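Local coordinates for Phosphoglucomutase/phosphomannomutase family protein (Burkholderia thailandensis, PDB 3UW2) that probably moves a phosphate group within a sugar phosphate, as a metal-binding member of the phosphohexose mutase family, at residues K196-A201 against I249-A254; G207-R212 against D363-G368; I259-D264 against D268-V273; Q278-D283 against A383-L388. One frame throughout, in Å; residues are numbered along the deposited sequence.

Contact 1: residues K196-A201 against I249-A254; sequences KLVVDA and IAKLKA
The backbone oxygen of Lys-251 is gripped twice, by the hydroxyl of Thr-255 and, weakly, by Ala-254 N at 3.2 Å, in helix 246-254, which lies over strand 197-200. This is a worked example of a helix packed on the sheet of an alpha/beta/alpha domain, here domain II. No hydrogen bond joins the two segments; the junction is carried by one valine. Val-198 points at the helix and splits its two methyls between neighbouring residues. CG1, anti to the backbone N (chi1 171°), rests against Lys-251 CB at 4.0 Å. CG2 reaches farther along the turn, meeting Lys-251 CG at 3.9 Å and Leu-252 CD2 also at 3.9 Å. The lysine thus serves here through its methylene groups alone: its side chain crosses that of the valine at about a right angle, then bends at chi2 (54°) and again at chi3 (90°), which carries the ammonium group away from the strand. Leu-252 does the reverse: it leaves its backbone to one side of the strand, and its branched end then comes nearer. Around this centre Leu-224 of the outer strand 221-224 touches both Val-198 and Lys-251, and Val-248 from the preceding turn of the helix also reaches the valine. Leu-252 also touches Val-273 of strand 270-273. The nearest backbones, at Val-198 and Leu-252, stand 6.9 Å apart from CA to CA, with Val-198 CG2 also 4.0 Å from Leu-252 CG.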
loop_
_atom_site.group_PDB
_atom_site.type_symbol
_atom_site.label_atom_id
_atom_site.label_comp_id
_atom_site.label_asym_id
_atom_site.label_seq_id
_atom_site.Cartn_x
_atom_site.Cartn_y
_atom_site.Cartn_z
ATOM N N LYS A 196 -4.864 -23.870 -6.908
ATOM C CA LYS A 196 -5.570 -23.239 -8.008
ATOM C C LYS A 196 -6.185 -21.943 -7.531
ATOM O O LYS A 196 -6.898 -21.940 -6.528
ATOM C CB LYS A 196 -6.656 -24.166 -8.582
ATOM C CG LYS A 196 -7.259 -23.584 -9.863
ATOM C CD LYS A 196 -7.892 -24.675 -10.684
ATOM C CE LYS A 196 -8.840 -24.067 -11.718
ATOM N NZ LYS A 196 -9.403 -25.207 -12.475
ATOM N N LEU A 197 -5.854 -20.854 -8.212
ATOM C CA LEU A 197 -6.214 -19.472 -7.786
ATOM C C LEU A 197 -7.061 -18.732 -8.807
ATOM O O LEU A 197 -6.870 -18.910 -9.999
ATOM C CB LEU A 197 -4.976 -18.581 -7.663
ATOM C CG LEU A 197 -3.620 -18.912 -7.180
ATOM C CD1 LEU A 197 -2.993 -17.564 -6.849
ATOM C CD2 LEU A 197 -3.843 -19.725 -5.930
ATOM N N VAL A 198 -7.943 -17.874 -8.319
ATOM C CA VAL A 198 -8.600 -16.875 -9.138
ATOM C C VAL A 198 -7.737 -15.624 -8.970
ATOM O O VAL A 198 -7.449 -15.231 -7.825
ATOM C CB VAL A 198 -10.044 -16.665 -8.642
ATOM C CG1 VAL A 198 -10.681 -15.463 -9.353
ATOM C CG2 VAL A 198 -10.854 -17.924 -8.950
ATOM N N VAL A 199 -7.227 -15.064 -10.072
ATOM C CA VAL A 199 -6.448 -13.780 -10.001
ATOM C C VAL A 199 -7.197 -12.706 -10.811
ATOM O O VAL A 199 -7.436 -12.877 -12.011
ATOM C CB VAL A 199 -5.039 -13.990 -10.535
ATOM C CG1 VAL A 199 -4.256 -12.659 -10.595
ATOM C CG2 VAL A 199 -4.284 -15.043 -9.683
ATOM N N ASP A 200 -7.623 -11.658 -10.118
ATOM C CA ASP A 200 -8.335 -10.483 -10.669
ATOM C C ASP A 200 -7.459 -9.229 -10.570
ATOM O O ASP A 200 -7.132 -8.749 -9.443
ATOM C CB ASP A 200 -9.625 -10.242 -9.871
ATOM C CG ASP A 200 -10.523 -9.112 -10.492
ATOM O OD1 ASP A 200 -9.984 -8.116 -10.986
ATOM O OD2 ASP A 200 -11.766 -9.172 -10.437
ATOM N N ALA A 201 -7.039 -8.708 -11.728
ATOM C CA ALA A 201 -6.173 -7.529 -11.784
ATOM C C ALA A 201 -6.990 -6.258 -12.186
ATOM O O ALA A 201 -6.408 -5.204 -12.338
ATOM C CB ALA A 201 -5.053 -7.762 -12.791
ATOM N N ILE A 249 -15.564 -13.590 -6.221
ATOM C CA ILE A 249 -16.405 -14.417 -5.334
ATOM C C ILE A 249 -17.228 -15.378 -6.213
ATOM O O ILE A 249 -17.343 -16.578 -5.925
ATOM C CB ILE A 249 -17.331 -13.552 -4.451
ATOM C CG1 ILE A 249 -16.568 -12.926 -3.268
ATOM C CG2 ILE A 249 -18.610 -14.316 -3.980
ATOM C CD1 ILE A 249 -17.286 -11.744 -2.648
ATOM N N ALA A 250 -17.788 -14.844 -7.311
ATOM C CA ALA A 250 -18.603 -15.645 -8.220
ATOM C C ALA A 250 -17.745 -16.708 -8.893
ATOM O O ALA A 250 -18.204 -17.823 -9.101
ATOM C CB ALA A 250 -19.316 -14.763 -9.254
ATOM N N LYS A 251 -16.522 -16.377 -9.271
ATOM C CA LYS A 251 -15.636 -17.313 -9.905
ATOM C C LYS A 251 -15.203 -18.459 -8.997
ATOM O O LYS A 251 -15.070 -19.600 -9.469
ATOM C CB LYS A 251 -14.377 -16.580 -10.413
ATOM C CG LYS A 251 -13.691 -17.260 -11.548
ATOM C CD LYS A 251 -14.640 -17.545 -12.737
ATOM C CE LYS A 251 -14.668 -16.396 -13.732
ATOM N NZ LYS A 251 -15.789 -16.662 -14.705
ATOM N N LEU A 252 -14.950 -18.151 -7.714
ATOM C CA LEU A 252 -14.696 -19.152 -6.726
ATOM C C LEU A 252 -15.937 -20.099 -6.523
ATOM O O LEU A 252 -15.745 -21.298 -6.193
ATOM C CB LEU A 252 -14.204 -18.514 -5.396
ATOM C CG LEU A 252 -12.737 -17.952 -5.392
ATOM C CD1 LEU A 252 -12.553 -16.985 -4.227
ATOM C CD2 LEU A 252 -11.709 -19.076 -5.297
ATOM N N LYS A 253 -17.172 -19.590 -6.668
ATOM C CA LYS A 253 -18.363 -20.493 -6.590
ATOM C C LYS A 253 -18.441 -21.385 -7.817
ATOM O O LYS A 253 -18.889 -22.503 -7.732
ATOM C CB LYS A 253 -19.704 -19.740 -6.409
ATOM C CG LYS A 253 -19.912 -19.124 -5.020
ATOM C CD LYS A 253 -21.192 -18.291 -4.886
ATOM C CE LYS A 253 -21.066 -17.233 -3.758
ATOM N NZ LYS A 253 -20.115 -17.560 -2.625
ATOM N N ALA A 254 -17.995 -20.887 -8.972
ATOM C CA ALA A 254 -18.300 -21.563 -10.226
ATOM C C ALA A 254 -17.169 -22.412 -10.803
ATOM O O ALA A 254 -17.338 -23.010 -11.852
ATOM C CB ALA A 254 -18.814 -20.570 -11.242
#

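Contact 2: residues G207-R212 against D363-G368; sequences GPLATR and DGLYTG
Leu-365, in the first turn of the N-capped helix 364-375, packs against Leu-209 and Ala-210 of helix 206-216, so that this helix-helix contact joins domain III to domain II. With its CG set anti to the carbonyl carbon (chi1 -81°), its CD2 methyl is brought over the backbone of the other helix, 3.7 Å from Ala-210 N. The small methyl of Ala-210 admits the leucine closely, CB standing 3.9 Å from Leu-365 CG. Leu-209 comes in across the leucine at about a right angle, with its CG 4.2 Å from Leu-365 CD2. Both leucines are buried; Leu-365 also meets Phe-263 of the domain II sheet and Tyr-181 of helix 178-186, which makes it a wedge between several elements. Asp-363 holds the turn that presents it. OD1 caps the helix start, receiving Tyr-366 N in a nearly straight bond of 2.9 Å (169°) from well above the carboxylate plane, and a weak bond from Leu-365 N. The other oxygen, OD2, is bonded to the Tyr-181 hydroxyl. The main-chain oxygen of Asp-363 is gripped twice from opposite faces of its plane, by Thr-367 N at 2.9 Å and by the hydroxyl Thr-367 OG1 at 2.7 Å.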
loop_
_atom_site.group_PDB
_atom_site.type_symbol
_atom_site.label_atom_id
_atom_site.label_comp_id
_atom_site.label_asym_id
_atom_site.label_seq_id
_atom_site.Cartn_x
_atom_site.Cartn_y
_atom_site.Cartn_z
ATOM N N GLY A 207 -1.750 -7.496 -13.786
ATOM C CA GLY A 207 -2.157 -8.775 -14.404
ATOM C C GLY A 207 -1.090 -9.631 -15.094
ATOM O O GLY A 207 -0.883 -10.804 -14.725
ATOM N N PRO A 208 -0.373 -9.059 -16.082
ATOM C CA PRO A 208 0.655 -9.857 -16.743
ATOM C C PRO A 208 1.729 -10.461 -15.826
ATOM O O PRO A 208 1.987 -11.679 -15.870
ATOM C CB PRO A 208 1.258 -8.874 -17.774
ATOM C CG PRO A 208 0.151 -7.862 -18.016
ATOM C CD PRO A 208 -0.454 -7.691 -16.625
ATOM N N LEU A 209 2.412 -9.648 -15.027
ATOM C CA LEU A 209 3.449 -10.194 -14.197
ATOM C C LEU A 209 2.903 -11.027 -13.019
ATOM O O LEU A 209 3.522 -12.007 -12.612
ATOM C CB LEU A 209 4.296 -9.059 -13.630
ATOM C CG LEU A 209 5.667 -9.381 -13.077
ATOM C CD1 LEU A 209 6.535 -10.246 -14.025
ATOM C CD2 LEU A 209 6.351 -8.047 -12.814
ATOM N N ALA A 210 1.787 -10.652 -12.414
ATOM C CA ALA A 210 1.270 -11.542 -11.334
ATOM C C ALA A 210 0.920 -12.947 -11.863
ATOM O O ALA A 210 1.275 -13.953 -11.222
ATOM C CB ALA A 210 0.068 -10.937 -10.652
ATOM N N THR A 211 0.331 -13.027 -13.066
ATOM C CA THR A 211 -0.010 -14.344 -13.620
ATOM C C THR A 211 1.243 -15.119 -13.950
ATOM O O THR A 211 1.334 -16.301 -13.631
ATOM C CB THR A 211 -1.010 -14.265 -14.796
ATOM O OG1 THR A 211 -0.516 -13.344 -15.786
ATOM C CG2 THR A 211 -2.361 -13.746 -14.256
ATOM N N ARG A 212 2.227 -14.433 -14.554
ATOM C CA ARG A 212 3.551 -15.010 -14.803
ATOM C C ARG A 212 4.160 -15.576 -13.510
ATOM O O ARG A 212 4.633 -16.725 -13.511
ATOM C CB ARG A 212 4.505 -13.965 -15.352
ATOM C CG ARG A 212 5.903 -14.504 -15.634
ATOM C CD ARG A 212 6.796 -13.441 -16.299
ATOM N NE ARG A 212 8.121 -14.070 -16.347
ATOM C CZ ARG A 212 9.256 -13.508 -16.736
ATOM N NH1 ARG A 212 9.278 -12.278 -17.175
ATOM N NH2 ARG A 212 10.363 -14.252 -16.725
ATOM N N ASP A 363 4.510 -4.811 -1.433
ATOM C CA ASP A 363 4.442 -5.501 -2.734
ATOM C C ASP A 363 3.281 -6.515 -2.640
ATOM O O ASP A 363 3.366 -7.517 -1.945
ATOM C CB ASP A 363 5.793 -6.242 -2.975
ATOM C CG ASP A 363 5.848 -6.941 -4.325
ATOM O OD1 ASP A 363 4.759 -7.308 -4.859
ATOM O OD2 ASP A 363 6.989 -7.144 -4.834
ATOM N N GLY A 364 2.209 -6.237 -3.352
ATOM C CA GLY A 364 1.076 -7.135 -3.448
ATOM C C GLY A 364 1.376 -8.503 -4.061
ATOM O O GLY A 364 0.753 -9.514 -3.666
ATOM N N LEU A 365 2.282 -8.542 -5.045
ATOM C CA LEU A 365 2.588 -9.782 -5.752
ATOM C C LEU A 365 3.483 -10.683 -4.855
ATOM O O LEU A 365 3.295 -11.899 -4.824
ATOM C CB LEU A 365 3.375 -9.506 -7.051
ATOM C CG LEU A 365 2.543 -9.071 -8.290
ATOM C CD1 LEU A 365 1.927 -7.686 -8.152
ATOM C CD2 LEU A 365 3.493 -9.079 -9.510
ATOM N N TYR A 366 4.489 -10.081 -4.209
ATOM C CA TYR A 366 5.254 -10.780 -3.216
ATOM C C TYR A 366 4.406 -11.227 -2.037
ATOM O O TYR A 366 4.569 -12.340 -1.568
ATOM C CB TYR A 366 6.437 -9.908 -2.721
ATOM C CG TYR A 366 7.399 -10.710 -1.886
ATOM C CD1 TYR A 366 8.177 -11.742 -2.466
ATOM C CD2 TYR A 366 7.541 -10.474 -0.505
ATOM C CE1 TYR A 366 9.051 -12.550 -1.672
ATOM C CE2 TYR A 366 8.407 -11.240 0.277
ATOM C CZ TYR A 366 9.200 -12.237 -0.335
ATOM O OH TYR A 366 10.048 -12.967 0.456
ATOM N N THR A 367 3.503 -10.371 -1.546
ATOM C CA THR A 367 2.640 -10.812 -0.411
ATOM C C THR A 367 1.831 -12.039 -0.885
ATOM O O THR A 367 1.666 -12.999 -0.129
ATOM C CB THR A 367 1.695 -9.646 -0.009
ATOM O OG1 THR A 367 2.510 -8.557 0.444
ATOM C CG2 THR A 367 0.647 -10.046 1.081
ATOM N N GLY A 368 1.301 -11.996 -2.117
ATOM C CA GLY A 368 0.561 -13.131 -2.650
ATOM C C GLY A 368 1.406 -14.410 -2.594
ATOM O O GLY A 368 0.934 -15.454 -2.199
#

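Contact 3: residues I259-D264 against D268-V273; sequences IGFAFD and DRLGVV. With ZN (zinc ion), chain K.
Gly-260 and Val-273, like Ala-262 and Gly-271, face each other as hydrogen-bonded pairs of two antiparallel strands, and here the contact is tightest. Ala-262 O receives Gly-271 N at 2.7 Å, almost in line with the carbonyl bond, and Ala-262 N returns the link to Gly-271 O at 2.8 Å. On the face that carries the phenylalanines, Leu-270 is the filler: its CD1 methyl sits 3.6 Å from Phe-261 CB and 3.8 Å from Phe-263 CE1, bridging the two rings. Helix 364-375 closes over this face through Thr-367, Leu-371 and Leu-372.

The more open side is polar. Arg-269, partly exposed, lies near a phosphate (a long, weak ion pair) and a glycerol, both probably from the crystallisation liquor, and its NE gives Asp-264 OD2 a salt-bridging hydrogen bond of 2.9 Å. That oxygen lies at the edge of the guanidinium, whereas the arginine comes from above the carboxylate, the two planes being 75° apart. OD2 also binds zinc at 2.2 Å, so one oxygen serves the guanidinium and the metal together. Asp-268 OD1 holds the zinc at 2.1 Å, its CG set between backbone N and carbonyl carbon (chi1 68°); its OD2 pairs with Lys-140. Asp-266 adds a third ligand from the turn. Such a beta hairpin, tipped by the DGDGDR metal-binding loop, is the hallmark of domain II in phosphohexose mutases.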
loop_
_atom_site.group_PDB
_atom_site.type_symbol
_atom_site.label_atom_id
_atom_site.label_comp_id
_atom_site.label_asym_id
_atom_site.label_seq_id
_atom_site.Cartn_x
_atom_site.Cartn_y
_atom_site.Cartn_z
ATOM N N ILE A 259 -8.711 -20.360 -3.812
ATOM C CA ILE A 259 -8.446 -19.070 -3.185
ATOM C C ILE A 259 -8.515 -17.980 -4.249
ATOM O O ILE A 259 -8.089 -18.229 -5.372
ATOM C CB ILE A 259 -7.016 -19.120 -2.546
ATOM C CG1 ILE A 259 -7.071 -19.953 -1.223
ATOM C CG2 ILE A 259 -6.423 -17.751 -2.281
ATOM C CD1 ILE A 259 -8.000 -19.393 -0.148
ATOM N N GLY A 260 -9.019 -16.783 -3.891
ATOM C CA GLY A 260 -9.082 -15.650 -4.827
ATOM C C GLY A 260 -8.152 -14.510 -4.458
ATOM O O GLY A 260 -8.099 -14.132 -3.279
ATOM N N PHE A 261 -7.342 -14.020 -5.421
ATOM C CA PHE A 261 -6.472 -12.830 -5.157
ATOM C C PHE A 261 -6.940 -11.691 -6.073
ATOM O O PHE A 261 -7.137 -11.896 -7.256
ATOM C CB PHE A 261 -5.015 -13.079 -5.560
ATOM C CG PHE A 261 -4.214 -13.962 -4.624
ATOM C CD1 PHE A 261 -4.725 -14.405 -3.402
ATOM C CD2 PHE A 261 -2.890 -14.300 -4.975
ATOM C CE1 PHE A 261 -3.947 -15.204 -2.552
ATOM C CE2 PHE A 261 -2.114 -15.122 -4.154
ATOM C CZ PHE A 261 -2.635 -15.551 -2.920
ATOM N N ALA A 262 -7.094 -10.487 -5.534
ATOM C CA ALA A 262 -7.444 -9.307 -6.354
ATOM C C ALA A 262 -6.426 -8.178 -6.096
ATOM O O ALA A 262 -6.085 -7.940 -4.937
ATOM C CB ALA A 262 -8.842 -8.841 -6.021
ATOM N N PHE A 263 -5.892 -7.550 -7.168
ATOM C CA PHE A 263 -4.827 -6.583 -7.017
ATOM C C PHE A 263 -5.403 -5.232 -7.256
ATOM O O PHE A 263 -6.360 -5.087 -8.017
ATOM C CB PHE A 263 -3.700 -6.875 -8.022
ATOM C CG PHE A 263 -2.938 -8.116 -7.706
ATOM C CD1 PHE A 263 -2.000 -8.115 -6.673
ATOM C CD2 PHE A 263 -3.146 -9.281 -8.418
ATOM C CE1 PHE A 263 -1.274 -9.268 -6.396
ATOM C CE2 PHE A 263 -2.450 -10.438 -8.124
ATOM C CZ PHE A 263 -1.495 -10.427 -7.116
ATOM N N ASP A 264 -4.831 -4.228 -6.622
ATOM C CA ASP A 264 -5.186 -2.878 -6.970
ATOM C C ASP A 264 -4.414 -2.482 -8.250
ATOM O O ASP A 264 -3.645 -3.283 -8.778
ATOM C CB ASP A 264 -4.932 -1.925 -5.807
ATOM C CG ASP A 264 -3.480 -1.571 -5.633
ATOM O OD1 ASP A 264 -2.543 -2.265 -6.087
ATOM O OD2 ASP A 264 -3.310 -0.601 -4.908
ATOM N N ASP A 268 0.578 -2.767 -5.553
ATOM C CA ASP A 268 1.205 -2.687 -4.195
ATOM C C ASP A 268 0.158 -3.055 -3.092
ATOM O O ASP A 268 0.419 -2.904 -1.901
ATOM C CB ASP A 268 1.907 -1.351 -3.954
ATOM C CG ASP A 268 0.938 -0.205 -3.857
ATOM O OD1 ASP A 268 -0.252 -0.482 -4.026
ATOM O OD2 ASP A 268 1.338 0.966 -3.647
ATOM N N ARG A 269 -1.020 -3.552 -3.506
ATOM C CA ARG A 269 -1.997 -4.042 -2.546
ATOM C C ARG A 269 -2.650 -5.336 -3.039
ATOM O O ARG A 269 -2.999 -5.444 -4.240
ATOM C CB ARG A 269 -3.102 -3.023 -2.272
ATOM C CG ARG A 269 -2.631 -1.743 -1.617
ATOM C CD ARG A 269 -3.826 -0.899 -1.149
ATOM N NE ARG A 269 -4.452 -0.175 -2.252
ATOM C CZ ARG A 269 -5.604 0.497 -2.173
ATOM N NH1 ARG A 269 -6.288 0.566 -1.023
ATOM N NH2 ARG A 269 -6.074 1.112 -3.256
ATOM N N LEU A 270 -2.842 -6.280 -2.116
ATOM C CA LEU A 270 -3.504 -7.568 -2.398
ATOM C C LEU A 270 -4.782 -7.712 -1.544
ATOM O O LEU A 270 -4.736 -7.532 -0.297
ATOM C CB LEU A 270 -2.546 -8.738 -2.063
ATOM C CG LEU A 270 -3.119 -10.173 -2.106
ATOM C CD1 LEU A 270 -3.298 -10.631 -3.521
ATOM C CD2 LEU A 270 -2.178 -11.122 -1.358
ATOM N N GLY A 271 -5.887 -8.026 -2.237
ATOM C CA GLY A 271 -7.153 -8.494 -1.609
ATOM C C GLY A 271 -7.243 -10.015 -1.680
ATOM O O GLY A 271 -6.847 -10.603 -2.699
ATOM N N VAL A 272 -7.791 -10.652 -0.629
ATOM C CA VAL A 272 -7.799 -12.118 -0.464
ATOM C C VAL A 272 -9.207 -12.507 -0.107
ATOM O O VAL A 272 -9.795 -11.979 0.850
ATOM C CB VAL A 272 -6.846 -12.595 0.704
ATOM C CG1 VAL A 272 -6.976 -14.110 0.951
ATOM C CG2 VAL A 272 -5.394 -12.205 0.431
ATOM N N VAL A 273 -9.743 -13.439 -0.893
ATOM C CA VAL A 273 -11.105 -13.973 -0.731
ATOM C C VAL A 273 -11.028 -15.509 -0.578
ATOM O O VAL A 273 -10.335 -16.194 -1.344
ATOM C CB VAL A 273 -12.005 -13.644 -1.995
ATOM C CG1 VAL A 273 -13.449 -14.147 -1.840
ATOM C CG2 VAL A 273 -12.048 -12.144 -2.263
HETATM ZN ZN ZN K . -1.590 0.733 -5.164
#

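Contact 4: residues Q278-D283 against A383-L388. With EDO (1,2-ethanediol), chain G.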
loop_
_atom_site.group_PDB
_atom_site.type_symbol
_atom_site.label_atom_id
_atom_site.label_comp_id
_atom_site.label_asym_id
_atom_site.label_seq_id
_atom_site.Cartn_x
_atom_site.Cartn_y
_atom_site.Cartn_z
ATOM N N GLN A 278 -15.527 -15.191 1.701
ATOM C CA GLN A 278 -15.168 -14.307 2.809
ATOM C C GLN A 278 -13.962 -13.458 2.440
ATOM O O GLN A 278 -12.913 -13.999 2.045
ATOM C CB GLN A 278 -14.833 -15.117 4.074
ATOM C CG GLN A 278 -15.953 -16.012 4.611
ATOM C CD GLN A 278 -17.252 -15.282 4.683
ATOM O OE1 GLN A 278 -18.168 -15.570 3.919
ATOM N NE2 GLN A 278 -17.340 -14.300 5.550
ATOM N N ILE A 279 -14.086 -12.140 2.579
ATOM C CA ILE A 279 -12.927 -11.271 2.410
ATOM C C ILE A 279 -12.021 -11.375 3.673
ATOM O O ILE A 279 -12.514 -11.244 4.753
ATOM C CB ILE A 279 -13.342 -9.796 2.214
ATOM C CG1 ILE A 279 -14.254 -9.687 0.992
ATOM C CG2 ILE A 279 -12.068 -8.916 2.110
ATOM C CD1 ILE A 279 -15.339 -8.643 1.121
ATOM N N ILE A 280 -10.720 -11.625 3.530
ATOM C CA ILE A 280 -9.795 -11.654 4.693
ATOM C C ILE A 280 -9.060 -10.312 4.771
ATOM O O ILE A 280 -8.179 -9.986 3.923
ATOM C CB ILE A 280 -8.803 -12.880 4.611
ATOM C CG1 ILE A 280 -9.571 -14.172 4.296
ATOM C CG2 ILE A 280 -7.954 -13.034 5.901
ATOM C CD1 ILE A 280 -10.586 -14.636 5.336
ATOM N N TYR A 281 -9.489 -9.462 5.711
ATOM C CA TYR A 281 -8.920 -8.105 5.820
ATOM C C TYR A 281 -7.444 -8.148 6.151
ATOM O O TYR A 281 -6.956 -9.135 6.712
ATOM C CB TYR A 281 -9.682 -7.245 6.833
ATOM C CG TYR A 281 -11.012 -6.913 6.277
ATOM C CD1 TYR A 281 -12.172 -7.489 6.794
ATOM C CD2 TYR A 281 -11.111 -6.104 5.147
ATOM C CE1 TYR A 281 -13.422 -7.240 6.215
ATOM C CE2 TYR A 281 -12.343 -5.851 4.545
ATOM C CZ TYR A 281 -13.499 -6.418 5.089
ATOM O OH TYR A 281 -14.720 -6.151 4.500
ATOM N N PRO A 282 -6.700 -7.107 5.762
ATOM C CA PRO A 282 -5.249 -7.267 5.936
ATOM C C PRO A 282 -4.815 -7.327 7.404
ATOM O O PRO A 282 -3.763 -7.852 7.644
ATOM C CB PRO A 282 -4.662 -6.030 5.241
ATOM C CG PRO A 282 -5.713 -5.711 4.185
ATOM C CD PRO A 282 -7.044 -6.072 4.764
ATOM N N ASP A 283 -5.584 -6.835 8.394
ATOM C CA ASP A 283 -5.083 -7.072 9.735
ATOM C C ASP A 283 -5.092 -8.595 10.067
ATOM O O ASP A 283 -4.244 -9.043 10.888
ATOM C CB ASP A 283 -5.801 -6.241 10.818
ATOM C CG ASP A 283 -7.289 -6.352 10.756
ATOM O OD1 ASP A 283 -7.837 -7.015 9.813
ATOM O OD2 ASP A 283 -7.918 -5.755 11.681
ATOM N N ALA A 383 -10.321 -22.756 5.400
ATOM C CA ALA A 383 -10.536 -23.056 6.847
ATOM C C ALA A 383 -9.425 -22.365 7.678
ATOM O O ALA A 383 -9.709 -21.723 8.696
ATOM C CB ALA A 383 -10.614 -24.569 7.119
ATOM N N LEU A 384 -8.174 -22.455 7.211
ATOM C CA LEU A 384 -7.031 -21.761 7.846
ATOM C C LEU A 384 -7.271 -20.260 7.922
ATOM O O LEU A 384 -7.126 -19.660 8.975
ATOM C CB LEU A 384 -5.720 -22.060 7.119
ATOM C CG LEU A 384 -4.395 -21.538 7.733
ATOM C CD1 LEU A 384 -4.096 -22.153 9.102
ATOM C CD2 LEU A 384 -3.209 -21.746 6.820
ATOM N N LEU A 385 -7.707 -19.643 6.829
ATOM C CA LEU A 385 -7.955 -18.192 6.858
ATOM C C LEU A 385 -9.175 -17.833 7.702
ATOM O O LEU A 385 -9.102 -16.936 8.537
ATOM C CB LEU A 385 -8.183 -17.645 5.436
ATOM C CG LEU A 385 -6.910 -17.662 4.544
ATOM C CD1 LEU A 385 -7.343 -17.512 3.098
ATOM C CD2 LEU A 385 -5.952 -16.543 4.906
ATOM N N ASN A 386 -10.284 -18.533 7.500
ATOM C CA ASN A 386 -11.498 -18.234 8.277
ATOM C C ASN A 386 -11.314 -18.400 9.776
ATOM O O ASN A 386 -12.024 -17.774 10.555
ATOM C CB ASN A 386 -12.743 -19.011 7.788
ATOM C CG ASN A 386 -13.239 -18.492 6.415
ATOM O OD1 ASN A 386 -13.326 -17.270 6.196
ATOM N ND2 ASN A 386 -13.541 -19.415 5.487
ATOM N N GLY A 387 -10.407 -19.273 10.175
ATOM C CA GLY A 387 -10.263 -19.550 11.582
ATOM C C GLY A 387 -9.323 -18.562 12.284
ATOM O O GLY A 387 -9.200 -18.637 13.486
ATOM N N LEU A 388 -8.672 -17.654 11.538
ATOM C CA LEU A 388 -7.942 -16.527 12.156
ATOM C C LEU A 388 -8.869 -15.782 13.101
ATOM O O LEU A 388 -10.055 -15.824 12.909
ATOM C CB LEU A 388 -7.359 -15.612 11.075
ATOM C CG LEU A 388 -6.122 -16.237 10.357
ATOM C CD1 LEU A 388 -5.919 -15.559 9.030
ATOM C CD2 LEU A 388 -4.904 -16.039 11.212
HETATM C C1 EDO G . -10.116 -3.234 12.455
HETATM O O1 EDO G . -10.327 -4.562 11.958
HETATM C C2 EDO G . -11.451 -2.491 12.547
HETATM O O2 EDO G . -11.870 -2.323 11.195
#
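Ile-280 and Leu-385 lean across each other at a slant, and Gln-278 and Asn-386 cross beside them at about a right angle, giving the contact an oily inner half and a polar outer one. In the inner half the isoleucine points at the helix turn. Its CG1 runs anti to the carbonyl carbon (chi1 -48°), which delivers CD1 to Leu-385 CB at 3.9 Å. The other branch, CG2, approaches Leu-385 CD2 at 4.2 Å, so the two branches meet the leucine at its base and near its end. CD1 also lies 3.9 Å from Asn-386 OD1, the isoleucine standing roughly perpendicular to the asparagine.

Farther out, the amide oxygen of Asn-386 comes to the aliphatic stem of Gln-278 and not to its amide. OD1 is 3.3 Å from Gln-278 CG and 3.4 Å from Gln-278 CB, without a hydrogen bond between the segments. The two amide planes are turned 56° apart. The nitrogen of the asparagine is occupied elsewhere, ND2 bonding to Asp-276. Well away from this crossing, a 1,2-ethanediol molecule, probably from the crystallisation liquor, donates a hydrogen bond from O1 to Asp-283 OD2 at 2.7 Å, an oxygen that also takes Thr-309 N.

Among the neighbouring elements, Leu-385 also touches Leu-375 of helix 364-375 and Leu-288 of helix 282-296; the backbone of Ile-280 bonds to Val-272, and helix 381-386 thus lies against the connection between strand 270-273 and helix 282-296.

Overall arrangement
Contact 3 is the hub. Its strand 259-263 pairs with the strand of contact 1, Val-198 O standing 2.7 Å from Phe-261 N, and the centres of contacts 1 and 3 lie about 10 Å apart. Contact 2 sits about 9 Å away from contact 3, centre to centre, where Gly-364 O comes to 3.4 Å from Phe-263 CE1; there domain III meets the hairpin, and the side chain of Leu-365 is about 10 Å from the zinc. The first segment of contact 4 continues the chain beyond the hairpin, with Val-272 O 2.9 Å from Ile-280 N. Contacts 1 and 4 lie away from the metal site, whereas contact 3 supplies two of its aspartates.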